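Local coordinates for protein CRISPR system Cmr subunit Cmr1-1 (PDB 4W8Z) that binds RNA and, together with Cmr6, caps the type III-B Cmr ribonucleoprotein complex, which takes part in CRISPR immunity against invading nucleic acids, at residues A[189-194]-A[289-294]; A[145-150]-A[179-184]; A[257-262]-A[314-319]; A[249-254]-A[319-324]. All blocks are in the same frame, centred on the assembly; numbering follows the deposited sequence.

Interaction 1 of 4, residues A[189-194]-A[289-294]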
loop_
_atom_site.group_PDB
_atom_site.type_symbol
_atom_site.label_atom_id
_atom_site.label_comp_id
_atom_site.label_asym_id
_atom_site.label_seq_id
_atom_site.Cartn_x
_atom_site.Cartn_y
_atom_site.Cartn_z
ATOM N N ASP A 189 -18.746 6.604 1.892
ATOM C CA ASP A 189 -19.376 5.989 3.052
ATOM C C ASP A 189 -19.323 4.464 2.996
ATOM O O ASP A 189 -19.188 3.812 4.030
ATOM C CB ASP A 189 -20.822 6.463 3.188
ATOM C CG ASP A 189 -20.922 7.853 3.785
ATOM O OD1 ASP A 189 -19.973 8.276 4.483
ATOM O OD2 ASP A 189 -21.955 8.521 3.564
ATOM N N GLU A 190 -19.431 3.896 1.797
ATOM C CA GLU A 190 -19.263 2.455 1.635
ATOM C C GLU A 190 -17.850 2.041 2.034
ATOM O O GLU A 190 -17.645 0.981 2.628
ATOM C CB GLU A 190 -19.550 2.021 0.197
ATOM C CG GLU A 190 -21.018 1.744 -0.088
ATOM C CD GLU A 190 -21.257 1.242 -1.501
ATOM O OE1 GLU A 190 -20.277 1.111 -2.264
ATOM O OE2 GLU A 190 -22.427 0.981 -1.847
ATOM N N PHE A 191 -16.885 2.891 1.697
ATOM C CA PHE A 191 -15.491 2.686 2.066
ATOM C C PHE A 191 -15.353 2.707 3.592
ATOM O O PHE A 191 -14.775 1.792 4.182
ATOM C CB PHE A 191 -14.614 3.764 1.413
ATOM C CG PHE A 191 -13.145 3.428 1.353
ATOM C CD1 PHE A 191 -12.636 2.311 1.995
ATOM C CD2 PHE A 191 -12.272 4.243 0.651
ATOM C CE1 PHE A 191 -11.285 2.014 1.939
ATOM C CE2 PHE A 191 -10.923 3.951 0.586
ATOM C CZ PHE A 191 -10.428 2.836 1.230
ATOM N N LYS A 192 -15.887 3.749 4.225
ATOM C CA LYS A 192 -15.850 3.874 5.682
ATOM C C LYS A 192 -16.443 2.648 6.369
ATOM O O LYS A 192 -15.846 2.087 7.285
ATOM C CB LYS A 192 -16.610 5.118 6.143
ATOM C CG LYS A 192 -15.955 6.451 5.832
ATOM C CD LYS A 192 -16.410 7.486 6.856
ATOM C CE LYS A 192 -16.643 8.857 6.240
ATOM N NZ LYS A 192 -17.244 9.795 7.240
ATOM N N ASP A 193 -17.621 2.236 5.914
ATOM C CA ASP A 193 -18.347 1.143 6.545
ATOM C C ASP A 193 -17.667 -0.209 6.346
ATOM O O ASP A 193 -17.709 -1.067 7.228
ATOM C CB ASP A 193 -19.778 1.086 6.015
ATOM C CG ASP A 193 -20.628 2.249 6.496
ATOM O OD1 ASP A 193 -20.167 3.016 7.371
ATOM O OD2 ASP A 193 -21.769 2.385 6.004
ATOM N N SER A 194 -17.042 -0.395 5.188
ATOM C CA SER A 194 -16.364 -1.648 4.888
ATOM C C SER A 194 -15.165 -1.865 5.797
ATOM O O SER A 194 -14.931 -2.978 6.267
ATOM C CB SER A 194 -15.919 -1.684 3.430
ATOM O OG SER A 194 -17.033 -1.768 2.561
ATOM N N VAL A 289 -7.491 5.195 -5.578
ATOM C CA VAL A 289 -8.664 4.371 -5.338
ATOM C C VAL A 289 -9.808 4.843 -6.235
ATOM O O VAL A 289 -9.963 6.041 -6.486
ATOM C CB VAL A 289 -9.088 4.407 -3.842
ATOM C CG1 VAL A 289 -9.469 5.825 -3.409
ATOM C CG2 VAL A 289 -10.225 3.416 -3.563
ATOM N N GLU A 290 -10.595 3.900 -6.739
ATOM C CA GLU A 290 -11.763 4.251 -7.537
ATOM C C GLU A 290 -13.032 4.239 -6.685
ATOM O O GLU A 290 -13.378 3.226 -6.074
ATOM C CB GLU A 290 -11.904 3.300 -8.724
ATOM C CG GLU A 290 -13.080 3.620 -9.628
ATOM C CD GLU A 290 -13.016 2.872 -10.946
ATOM O OE1 GLU A 290 -11.915 2.809 -11.538
ATOM O OE2 GLU A 290 -14.060 2.339 -11.381
ATOM N N ILE A 291 -13.706 5.384 -6.638
ATOM C CA ILE A 291 -14.953 5.524 -5.893
ATOM C C ILE A 291 -16.034 6.110 -6.793
ATOM O O ILE A 291 -15.875 7.211 -7.324
ATOM C CB ILE A 291 -14.788 6.427 -4.649
ATOM C CG1 ILE A 291 -13.553 6.017 -3.845
ATOM C CG2 ILE A 291 -16.030 6.365 -3.780
ATOM C CD1 ILE A 291 -13.233 6.944 -2.694
ATOM N N GLY A 292 -17.125 5.375 -6.975
ATOM C CA GLY A 292 -18.197 5.827 -7.840
ATOM C C GLY A 292 -17.742 5.995 -9.281
ATOM O O GLY A 292 -18.236 6.860 -10.000
ATOM N N GLY A 293 -16.790 5.171 -9.703
ATOM C CA GLY A 293 -16.293 5.220 -11.067
ATOM C C GLY A 293 -15.397 6.410 -11.355
ATOM O O GLY A 293 -15.163 6.750 -12.515
ATOM N N LYS A 294 -14.894 7.047 -10.300
ATOM C CA LYS A 294 -14.004 8.194 -10.453
ATOM C C LYS A 294 -12.741 8.024 -9.605
ATOM O O LYS A 294 -12.791 7.428 -8.529
ATOM C CB LYS A 294 -14.731 9.490 -10.082
ATOM C CG LYS A 294 -15.899 9.827 -10.996
ATOM C CD LYS A 294 -16.634 11.070 -10.523
ATOM C CE LYS A 294 -17.858 11.341 -11.381
ATOM N NZ LYS A 294 -18.628 12.519 -10.899
#
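Phe-191 is the side chain by which helix 188-206 meets a beta hairpin, strand 284-291 turning into strand 294-302, and it touches Val-289 and Ile-291 there. How one aromatic residue can join a helix to a sheet is plain from the buried half of the contact. CG swings away from the backbone N (chi1 -162°), which carries the ring out to the strand, where CE2 comes 4.2 Å from Val-289 CG2. The residues on the strand are two apart and therefore face the same way. Phe-185 stacks on the same ring, and Leu-152 of helix 136-152 adds to the surroundings. The other half is loose: Asp-189 and Asp-193 lie on the solvent side of the helix, and the hairpin ends in an exposed type I' turn with Gly-292 and Gly-293, both at positive phi, at its corners. The join is apolar and modest in area, and at its turn end the last apolar approach is Phe-191 CD2 to Ile-291 CD1, 4.4 Å.

Interaction 2 of 4, residues A[145-150]-A[179-184]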
loop_
_atom_site.group_PDB
_atom_site.type_symbol
_atom_site.label_atom_id
_atom_site.label_comp_id
_atom_site.label_asym_id
_atom_site.label_seq_id
_atom_site.Cartn_x
_atom_site.Cartn_y
_atom_site.Cartn_z
ATOM N N SER A 145 -7.689 -10.567 3.366
ATOM C CA SER A 145 -6.355 -10.073 3.036
ATOM C C SER A 145 -6.318 -9.448 1.651
ATOM O O SER A 145 -5.858 -8.315 1.485
ATOM C CB SER A 145 -5.335 -11.202 3.115
ATOM O OG SER A 145 -5.217 -11.670 4.444
ATOM N N LEU A 146 -6.807 -10.190 0.661
ATOM C CA LEU A 146 -6.844 -9.710 -0.716
ATOM C C LEU A 146 -7.722 -8.472 -0.850
ATOM O O LEU A 146 -7.371 -7.536 -1.572
ATOM C CB LEU A 146 -7.340 -10.806 -1.657
ATOM C CG LEU A 146 -7.535 -10.401 -3.119
ATOM C CD1 LEU A 146 -6.267 -9.813 -3.704
ATOM C CD2 LEU A 146 -7.967 -11.600 -3.916
ATOM N N TRP A 147 -8.862 -8.478 -0.163
ATOM C CA TRP A 147 -9.735 -7.310 -0.120
ATOM C C TRP A 147 -8.962 -6.092 0.376
ATOM O O TRP A 147 -9.091 -5.000 -0.177
ATOM C CB TRP A 147 -10.946 -7.559 0.782
ATOM C CG TRP A 147 -11.914 -6.405 0.814
ATOM C CD1 TRP A 147 -13.061 -6.275 0.080
ATOM C CD2 TRP A 147 -11.814 -5.216 1.612
ATOM N NE1 TRP A 147 -13.684 -5.084 0.375
ATOM C CE2 TRP A 147 -12.938 -4.414 1.309
ATOM C CE3 TRP A 147 -10.886 -4.752 2.552
ATOM C CZ2 TRP A 147 -13.156 -3.175 1.909
ATOM C CZ3 TRP A 147 -11.104 -3.519 3.148
ATOM C CH2 TRP A 147 -12.231 -2.746 2.823
ATOM N N ALA A 148 -8.165 -6.293 1.424
ATOM C CA ALA A 148 -7.380 -5.217 2.023
ATOM C C ALA A 148 -6.281 -4.739 1.075
ATOM O O ALA A 148 -6.011 -3.539 0.974
ATOM C CB ALA A 148 -6.779 -5.669 3.348
ATOM N N LEU A 149 -5.655 -5.683 0.381
ATOM C CA LEU A 149 -4.616 -5.362 -0.592
ATOM C C LEU A 149 -5.142 -4.451 -1.702
ATOM O O LEU A 149 -4.469 -3.507 -2.110
ATOM C CB LEU A 149 -4.042 -6.647 -1.196
ATOM C CG LEU A 149 -3.145 -6.486 -2.423
ATOM C CD1 LEU A 149 -2.007 -5.527 -2.120
ATOM C CD2 LEU A 149 -2.609 -7.839 -2.872
ATOM N N VAL A 150 -6.347 -4.732 -2.184
ATOM C CA VAL A 150 -6.938 -3.932 -3.248
ATOM C C VAL A 150 -7.458 -2.595 -2.721
ATOM O O VAL A 150 -7.338 -1.565 -3.382
ATOM C CB VAL A 150 -8.081 -4.698 -3.950
ATOM C CG1 VAL A 150 -8.729 -3.838 -5.027
ATOM C CG2 VAL A 150 -7.555 -5.993 -4.554
ATOM N N LEU A 179 -19.952 -11.812 4.247
ATOM C CA LEU A 179 -19.553 -10.757 5.173
ATOM C C LEU A 179 -20.245 -9.425 4.894
ATOM O O LEU A 179 -20.061 -8.459 5.635
ATOM C CB LEU A 179 -18.036 -10.562 5.128
ATOM C CG LEU A 179 -17.151 -11.766 5.449
ATOM C CD1 LEU A 179 -15.702 -11.347 5.452
ATOM C CD2 LEU A 179 -17.532 -12.366 6.787
ATOM N N GLY A 180 -21.034 -9.371 3.826
ATOM C CA GLY A 180 -21.732 -8.152 3.459
ATOM C C GLY A 180 -20.803 -7.083 2.913
ATOM O O GLY A 180 -21.053 -5.888 3.072
ATOM N N LEU A 181 -19.724 -7.512 2.270
ATOM C CA LEU A 181 -18.779 -6.585 1.666
ATOM C C LEU A 181 -19.003 -6.467 0.162
ATOM O O LEU A 181 -19.774 -7.227 -0.426
ATOM C CB LEU A 181 -17.346 -7.020 1.961
ATOM C CG LEU A 181 -16.924 -6.801 3.411
ATOM C CD1 LEU A 181 -15.574 -7.434 3.678
ATOM C CD2 LEU A 181 -16.894 -5.311 3.722
ATOM N N THR A 182 -18.332 -5.501 -0.455
ATOM C CA THR A 182 -18.488 -5.247 -1.877
ATOM C C THR A 182 -17.169 -5.480 -2.599
ATOM O O THR A 182 -16.149 -5.747 -1.968
ATOM C CB THR A 182 -18.968 -3.806 -2.145
ATOM O OG1 THR A 182 -17.923 -2.879 -1.817
ATOM C CG2 THR A 182 -20.200 -3.488 -1.313
ATOM N N THR A 183 -17.193 -5.374 -3.925
ATOM C CA THR A 183 -15.980 -5.511 -4.728
ATOM C C THR A 183 -15.626 -4.175 -5.369
ATOM O O THR A 183 -14.680 -4.073 -6.151
ATOM C CB THR A 183 -16.133 -6.584 -5.818
ATOM O OG1 THR A 183 -17.327 -6.339 -6.567
ATOM C CG2 THR A 183 -16.213 -7.961 -5.194
ATOM N N GLU A 184 -16.394 -3.151 -5.015
ATOM C CA GLU A 184 -16.162 -1.801 -5.500
ATOM C C GLU A 184 -16.828 -0.799 -4.559
ATOM O O GLU A 184 -17.785 -1.134 -3.859
ATOM C CB GLU A 184 -16.691 -1.634 -6.927
ATOM C CG GLU A 184 -18.190 -1.854 -7.074
ATOM C CD GLU A 184 -18.578 -3.322 -7.032
ATOM O OE1 GLU A 184 -18.071 -4.098 -7.874
ATOM O OE2 GLU A 184 -19.380 -3.703 -6.148
#
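The non-regular run through Leu-181 and Thr-182 passes alongside the indole of Trp-147, with the backbones nearest at Trp-147 and Thr-183, whose CA atoms are 8.0 Å apart. That run begins at Gly-180, where a Schellman motif ends the helix before it. From helix 136-152, Trp-147 points its CG anti to the backbone N (chi1 -177°), which carries the indole out from the helix to the loop. Two different sides of the ring are then used. Over one face lies the Leu-181 methyl CD1, while the closest atom of Leu-181 is CB, 4.4 Å from NE1. At the edge, near the ring plane, comes the carbonyl oxygen of Thr-182, 3.5 Å from NE1 and 3.7 Å from CD1 of Trp-147. The loop is held in shape from within: Thr-182 OG1 donates to Glu-184 O over 2.7 Å, coming from above the carbonyl plane, and Thr-183 OG1 donates to the carboxylate oxygen Glu-184 OE1. Leu-195 and Val-198 of helix 188-206, together with Leu-176, also pack on the tryptophan, so the indole is wedged among several elements. The chemistry implies a mainly apolar contact, in which the indole of a buried tryptophan offers a face to leucine and is met by a loop that stays partly exposed and is braced by its own threonine hydroxyls.

Interaction 3 of 4, residues A[257-262]-A[314-319]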
loop_
_atom_site.group_PDB
_atom_site.type_symbol
_atom_site.label_atom_id
_atom_site.label_comp_id
_atom_site.label_asym_id
_atom_site.label_seq_id
_atom_site.Cartn_x
_atom_site.Cartn_y
_atom_site.Cartn_z
ATOM N N LYS A 257 16.835 20.885 1.842
ATOM C CA LYS A 257 17.338 22.042 2.568
ATOM C C LYS A 257 17.418 21.761 4.067
ATOM O O LYS A 257 18.378 22.150 4.732
ATOM C CB LYS A 257 16.458 23.268 2.308
ATOM C CG LYS A 257 16.654 23.912 0.945
ATOM C CD LYS A 257 16.846 25.413 1.089
ATOM C CE LYS A 257 15.531 26.131 1.354
ATOM N NZ LYS A 257 14.918 26.624 0.085
ATOM N N LYS A 258 16.409 21.068 4.586
ATOM C CA LYS A 258 16.322 20.788 6.013
ATOM C C LYS A 258 17.477 19.916 6.489
ATOM O O LYS A 258 18.092 20.188 7.521
ATOM C CB LYS A 258 14.987 20.115 6.348
ATOM C CG LYS A 258 14.789 19.831 7.826
ATOM C CD LYS A 258 13.337 19.535 8.152
ATOM C CE LYS A 258 13.047 18.050 8.192
ATOM N NZ LYS A 258 11.663 17.786 8.693
ATOM N N TYR A 259 17.781 18.873 5.729
ATOM C CA TYR A 259 18.776 17.912 6.175
ATOM C C TYR A 259 20.190 18.339 5.835
ATOM O O TYR A 259 21.147 17.824 6.414
ATOM C CB TYR A 259 18.462 16.533 5.603
ATOM C CG TYR A 259 17.465 15.816 6.470
ATOM C CD1 TYR A 259 17.865 15.231 7.660
ATOM C CD2 TYR A 259 16.124 15.761 6.126
ATOM C CE1 TYR A 259 16.967 14.593 8.475
ATOM C CE2 TYR A 259 15.211 15.121 6.938
ATOM C CZ TYR A 259 15.641 14.540 8.113
ATOM O OH TYR A 259 14.752 13.900 8.935
ATOM N N GLN A 260 20.325 19.289 4.917
ATOM C CA GLN A 260 21.616 19.921 4.693
ATOM C C GLN A 260 21.983 20.702 5.947
ATOM O O GLN A 260 23.130 20.680 6.387
ATOM C CB GLN A 260 21.592 20.832 3.462
ATOM C CG GLN A 260 22.039 20.141 2.178
ATOM C CD GLN A 260 21.648 20.904 0.914
ATOM O OE1 GLN A 260 21.060 21.989 0.977
ATOM N NE2 GLN A 260 21.972 20.331 -0.244
ATOM N N ARG A 261 20.993 21.371 6.533
ATOM C CA ARG A 261 21.192 22.095 7.785
ATOM C C ARG A 261 21.523 21.143 8.922
ATOM O O ARG A 261 22.590 21.227 9.523
ATOM C CB ARG A 261 19.948 22.908 8.157
ATOM C CG ARG A 261 19.793 24.226 7.425
ATOM C CD ARG A 261 18.503 24.928 7.825
ATOM N NE ARG A 261 17.776 25.408 6.651
ATOM C CZ ARG A 261 16.554 25.013 6.302
ATOM N NH1 ARG A 261 15.986 25.509 5.208
ATOM N NH2 ARG A 261 15.894 24.133 7.047
ATOM N N ILE A 262 20.587 20.243 9.208
ATOM C CA ILE A 262 20.684 19.334 10.345
ATOM C C ILE A 262 21.977 18.515 10.367
ATOM O O ILE A 262 22.674 18.478 11.381
ATOM C CB ILE A 262 19.488 18.362 10.370
ATOM C CG1 ILE A 262 18.180 19.130 10.578
ATOM C CG2 ILE A 262 19.680 17.303 11.448
ATOM C CD1 ILE A 262 16.936 18.276 10.429
ATOM N N LYS A 314 21.211 6.264 1.713
ATOM C CA LYS A 314 20.990 6.214 0.276
ATOM C C LYS A 314 20.638 7.629 -0.164
ATOM O O LYS A 314 20.636 8.540 0.661
ATOM C CB LYS A 314 19.885 5.217 -0.073
ATOM C CG LYS A 314 18.637 5.361 0.776
ATOM C CD LYS A 314 17.721 4.172 0.611
ATOM C CE LYS A 314 16.388 4.425 1.289
ATOM N NZ LYS A 314 15.534 3.212 1.283
ATOM N N HIS A 315 20.343 7.834 -1.441
ATOM C CA HIS A 315 20.014 9.182 -1.891
ATOM C C HIS A 315 18.688 9.638 -1.290
ATOM O O HIS A 315 17.762 8.841 -1.119
ATOM C CB HIS A 315 19.957 9.263 -3.413
ATOM C CG HIS A 315 20.121 10.652 -3.939
ATOM N ND1 HIS A 315 19.082 11.561 -3.988
ATOM C CD2 HIS A 315 21.208 11.301 -4.419
ATOM C CE1 HIS A 315 19.522 12.701 -4.483
ATOM N NE2 HIS A 315 20.810 12.572 -4.755
ATOM N N ILE A 316 18.611 10.928 -0.975
ATOM C CA ILE A 316 17.451 11.492 -0.288
ATOM C C ILE A 316 16.170 11.345 -1.117
ATOM O O ILE A 316 15.060 11.380 -0.579
ATOM C CB ILE A 316 17.683 12.981 0.061
ATOM C CG1 ILE A 316 16.583 13.500 0.997
ATOM C CG2 ILE A 316 17.794 13.816 -1.200
ATOM C CD1 ILE A 316 17.038 14.595 1.936
ATOM N N VAL A 317 16.327 11.150 -2.422
ATOM C CA VAL A 317 15.183 10.925 -3.295
ATOM C C VAL A 317 14.549 9.560 -3.011
ATOM O O VAL A 317 13.383 9.330 -3.326
ATOM C CB VAL A 317 15.582 11.025 -4.790
ATOM C CG1 VAL A 317 16.371 9.801 -5.230
ATOM C CG2 VAL A 317 14.348 11.209 -5.657
ATOM N N ASP A 318 15.320 8.665 -2.397
ATOM C CA ASP A 318 14.845 7.316 -2.105
ATOM C C ASP A 318 14.322 7.192 -0.677
ATOM O O ASP A 318 13.791 6.148 -0.293
ATOM C CB ASP A 318 15.956 6.290 -2.338
ATOM C CG ASP A 318 16.275 6.089 -3.813
ATOM O OD1 ASP A 318 15.352 6.203 -4.653
ATOM O OD2 ASP A 318 17.453 5.808 -4.132
ATOM N N TRP A 319 14.480 8.252 0.110
ATOM C CA TRP A 319 13.999 8.250 1.487
ATOM C C TRP A 319 12.483 8.073 1.523
ATOM O O TRP A 319 11.769 8.636 0.694
ATOM C CB TRP A 319 14.407 9.541 2.202
ATOM C CG TRP A 319 15.875 9.610 2.537
ATOM C CD1 TRP A 319 16.870 8.803 2.053
ATOM C CD2 TRP A 319 16.511 10.529 3.436
ATOM N NE1 TRP A 319 18.081 9.171 2.586
ATOM C CE2 TRP A 319 17.888 10.224 3.442
ATOM C CE3 TRP A 319 16.051 11.585 4.232
ATOM C CZ2 TRP A 319 18.805 10.930 4.221
ATOM C CZ3 TRP A 319 16.963 12.279 5.009
ATOM C CH2 TRP A 319 18.323 11.952 4.992
#
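Helix 237-264 of the Cmr1-like C-terminal region is joined to the long loop ahead of helix 327-330 by a T-shaped aromatic pair, Tyr-259 and Trp-319. The indole edge is directed at the phenol face: the planes stand at 81° and the centroid of the tyrosine ring is 5.1 Å from that of the six-membered ring of Trp-319. CZ3 does the touching, poised over the centre of the tyrosine ring, and lies 3.8 Å from Tyr-259 CD2. Ile-262 CD1 sits over the opposite face, toward the rim. Ile-316 has two roles, its CD1 reaching Tyr-259 CB at 4.4 Å while its CG1 lies over a face of the indole. The indole is also tethered within its own segment, NE1 donating to Lys-314 O from well above the carbonyl plane. At the far end of the phenol, OH is hydrogen-bonded to Glu-310. Such geometry is consistent with a weakly positive C-H at CZ3 facing the electron-rich ring, while NE1 and OH find their polar partners away from the ring contact.

Interaction 4 of 4, residues A[249-254]-A[319-324]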
loop_
_atom_site.group_PDB
_atom_site.type_symbol
_atom_site.label_atom_id
_atom_site.label_comp_id
_atom_site.label_asym_id
_atom_site.label_seq_id
_atom_site.Cartn_x
_atom_site.Cartn_y
_atom_site.Cartn_z
ATOM N N LYS A 249 7.333 17.106 -4.975
ATOM C CA LYS A 249 8.467 17.892 -5.443
ATOM C C LYS A 249 8.811 18.979 -4.430
ATOM O O LYS A 249 9.981 19.233 -4.150
ATOM C CB LYS A 249 8.166 18.511 -6.807
ATOM C CG LYS A 249 9.324 19.282 -7.419
ATOM C CD LYS A 249 8.856 20.096 -8.615
ATOM C CE LYS A 249 9.961 20.986 -9.162
ATOM N NZ LYS A 249 9.446 21.957 -10.178
ATOM N N GLU A 250 7.778 19.608 -3.874
ATOM C CA GLU A 250 7.969 20.665 -2.891
ATOM C C GLU A 250 8.371 20.082 -1.543
ATOM O O GLU A 250 9.203 20.651 -0.831
ATOM C CB GLU A 250 6.698 21.509 -2.753
ATOM C CG GLU A 250 6.764 22.606 -1.688
ATOM C CD GLU A 250 7.814 23.683 -1.968
ATOM O OE1 GLU A 250 8.436 23.681 -3.055
ATOM O OE2 GLU A 250 8.015 24.547 -1.084
ATOM N N TYR A 251 7.772 18.944 -1.206
ATOM C CA TYR A 251 8.118 18.196 0.001
ATOM C C TYR A 251 9.598 17.832 -0.001
ATOM O O TYR A 251 10.302 18.036 0.985
ATOM C CB TYR A 251 7.254 16.942 0.092
ATOM C CG TYR A 251 7.537 16.018 1.257
ATOM C CD1 TYR A 251 7.212 16.379 2.558
ATOM C CD2 TYR A 251 8.091 14.760 1.048
ATOM C CE1 TYR A 251 7.448 15.523 3.619
ATOM C CE2 TYR A 251 8.329 13.899 2.103
ATOM C CZ TYR A 251 8.007 14.286 3.382
ATOM O OH TYR A 251 8.242 13.425 4.427
ATOM N N LEU A 252 10.062 17.310 -1.130
ATOM C CA LEU A 252 11.459 16.932 -1.294
ATOM C C LEU A 252 12.377 18.151 -1.301
ATOM O O LEU A 252 13.497 18.093 -0.798
ATOM C CB LEU A 252 11.638 16.131 -2.586
ATOM C CG LEU A 252 13.048 15.702 -2.989
ATOM C CD1 LEU A 252 13.616 14.708 -1.988
ATOM C CD2 LEU A 252 13.032 15.118 -4.392
ATOM N N ARG A 253 11.905 19.255 -1.871
ATOM C CA ARG A 253 12.716 20.468 -1.947
ATOM C C ARG A 253 13.074 20.982 -0.554
ATOM O O ARG A 253 14.234 21.278 -0.269
ATOM C CB ARG A 253 11.990 21.555 -2.740
ATOM C CG ARG A 253 12.878 22.729 -3.111
ATOM C CD ARG A 253 12.090 23.871 -3.732
ATOM N NE ARG A 253 11.130 24.454 -2.800
ATOM C CZ ARG A 253 11.457 25.289 -1.818
ATOM N NH1 ARG A 253 12.724 25.631 -1.632
ATOM N NH2 ARG A 253 10.517 25.778 -1.017
ATOM N N ARG A 254 12.072 21.069 0.316
ATOM C CA ARG A 254 12.287 21.524 1.685
ATOM C C ARG A 254 13.052 20.484 2.501
ATOM O O ARG A 254 13.801 20.822 3.419
ATOM C CB ARG A 254 10.952 21.841 2.359
ATOM C CG ARG A 254 10.169 22.925 1.665
ATOM C CD ARG A 254 8.969 23.334 2.483
ATOM N NE ARG A 254 8.100 24.238 1.738
ATOM C CZ ARG A 254 6.960 24.736 2.204
ATOM N NH1 ARG A 254 6.544 24.422 3.424
ATOM N NH2 ARG A 254 6.238 25.549 1.446
ATOM N N TRP A 319 14.480 8.252 0.110
ATOM C CA TRP A 319 13.999 8.250 1.487
ATOM C C TRP A 319 12.483 8.073 1.523
ATOM O O TRP A 319 11.769 8.636 0.694
ATOM C CB TRP A 319 14.407 9.541 2.202
ATOM C CG TRP A 319 15.875 9.610 2.537
ATOM C CD1 TRP A 319 16.870 8.803 2.053
ATOM C CD2 TRP A 319 16.511 10.529 3.436
ATOM N NE1 TRP A 319 18.081 9.171 2.586
ATOM C CE2 TRP A 319 17.888 10.224 3.442
ATOM C CE3 TRP A 319 16.051 11.585 4.232
ATOM C CZ2 TRP A 319 18.805 10.930 4.221
ATOM C CZ3 TRP A 319 16.963 12.279 5.009
ATOM C CH2 TRP A 319 18.323 11.952 4.992
ATOM N N ASN A 320 11.996 7.277 2.470
ATOM C CA ASN A 320 10.559 7.086 2.654
ATOM C C ASN A 320 9.797 8.395 2.808
ATOM O O ASN A 320 10.301 9.356 3.394
ATOM C CB ASN A 320 10.285 6.215 3.880
ATOM C CG ASN A 320 10.682 4.775 3.674
ATOM O OD1 ASN A 320 10.838 4.319 2.543
ATOM N ND2 ASN A 320 10.831 4.041 4.770
ATOM N N VAL A 321 8.573 8.424 2.288
ATOM C CA VAL A 321 7.681 9.557 2.499
ATOM C C VAL A 321 6.952 9.388 3.832
ATOM O O VAL A 321 6.331 8.355 4.077
ATOM C CB VAL A 321 6.665 9.696 1.353
ATOM C CG1 VAL A 321 5.681 10.812 1.644
ATOM C CG2 VAL A 321 7.391 9.948 0.038
ATOM N N LEU A 322 7.040 10.394 4.698
ATOM C CA LEU A 322 6.477 10.289 6.040
ATOM C C LEU A 322 5.205 11.104 6.188
ATOM O O LEU A 322 4.789 11.801 5.264
ATOM C CB LEU A 322 7.495 10.734 7.086
ATOM C CG LEU A 322 8.834 9.997 7.093
ATOM C CD1 LEU A 322 9.662 10.474 8.272
ATOM C CD2 LEU A 322 8.629 8.480 7.134
ATOM N N SER A 323 4.596 11.026 7.365
ATOM C CA SER A 323 3.267 11.582 7.573
ATOM C C SER A 323 3.223 13.105 7.521
ATOM O O SER A 323 2.155 13.685 7.368
ATOM C CB SER A 323 2.713 11.107 8.907
ATOM O OG SER A 323 3.517 11.598 9.962
ATOM N N ASN A 324 4.372 13.761 7.640
ATOM C CA ASN A 324 4.391 15.219 7.547
ATOM C C ASN A 324 4.221 15.702 6.104
ATOM O O ASN A 324 4.249 16.904 5.832
ATOM C CB ASN A 324 5.679 15.781 8.148
ATOM C CG ASN A 324 6.924 15.240 7.482
ATOM O OD1 ASN A 324 6.904 14.190 6.850
ATOM N ND2 ASN A 324 8.023 15.955 7.636
#
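The phenolic oxygen of Tyr-251 is gripped by two groups of the loop 319-324, giving its own proton to one and taking a second from the other. It donates to Asn-324 OD1 over 2.9 Å, tilted 28° from the carbonyl plane, and it accepts from the backbone Leu-322 N over 3.3 Å in a fairly straight bond of 161°. Acting as donor and acceptor at once, the hydroxyl is a worked case of how a buried polar end is satisfied, and the two bonds tie this part of the loop to the helix. The ring is carried there because Tyr-251 places CG anti to the backbone N, whereas Asn-324 turns its CG between the backbone N and the carbonyl carbon (chi1 58°), which brings its amide back toward the helix. The amide stands across the edge of the ring, the two planes 84° apart. On the other edge of the ring, CE2 meets Val-321 CG1 at 4.1 Å, and Phe-325 makes an edge-to-face pair with the tyrosine. On another side of the helix, Glu-250 is held by both Arg-253 and Arg-254: Arg-253 grips it side-on, with NE and NH2 each taking one oxygen, and Arg-254 NE meets OE2, 2.8 Å away. This is a helix-surface salt-bridge network of i to i+3 and i+4 spacing, beside a tyrosine whose hydroxyl bonds the loop to helix 237-264.

Overall arrangement
From the N terminus, interaction 2 closes first, bringing the loop after helix 174-178 back to helix 136-152 before interaction 1 opens on helix 188-206. The two are neighbours, Ser-194 packing on Trp-147. Interaction 1 closes only at the hairpin of 289-294, and by then interactions 4 and 3 have opened in turn on helix 237-264, so it crosses both. Interaction 3 closes at 314-319 and lies nested inside interaction 4, which ends at 319-324; they share Trp-319, their centres 9 Å apart. Interactions 1 and 3 are on opposite sides of the chain's centre, with centres about 36 Å apart. Interaction 1 ties helix to sheet edge, interaction 2 helix to loop, and interactions 3 and 4 helix 237-264 to loop 314-324.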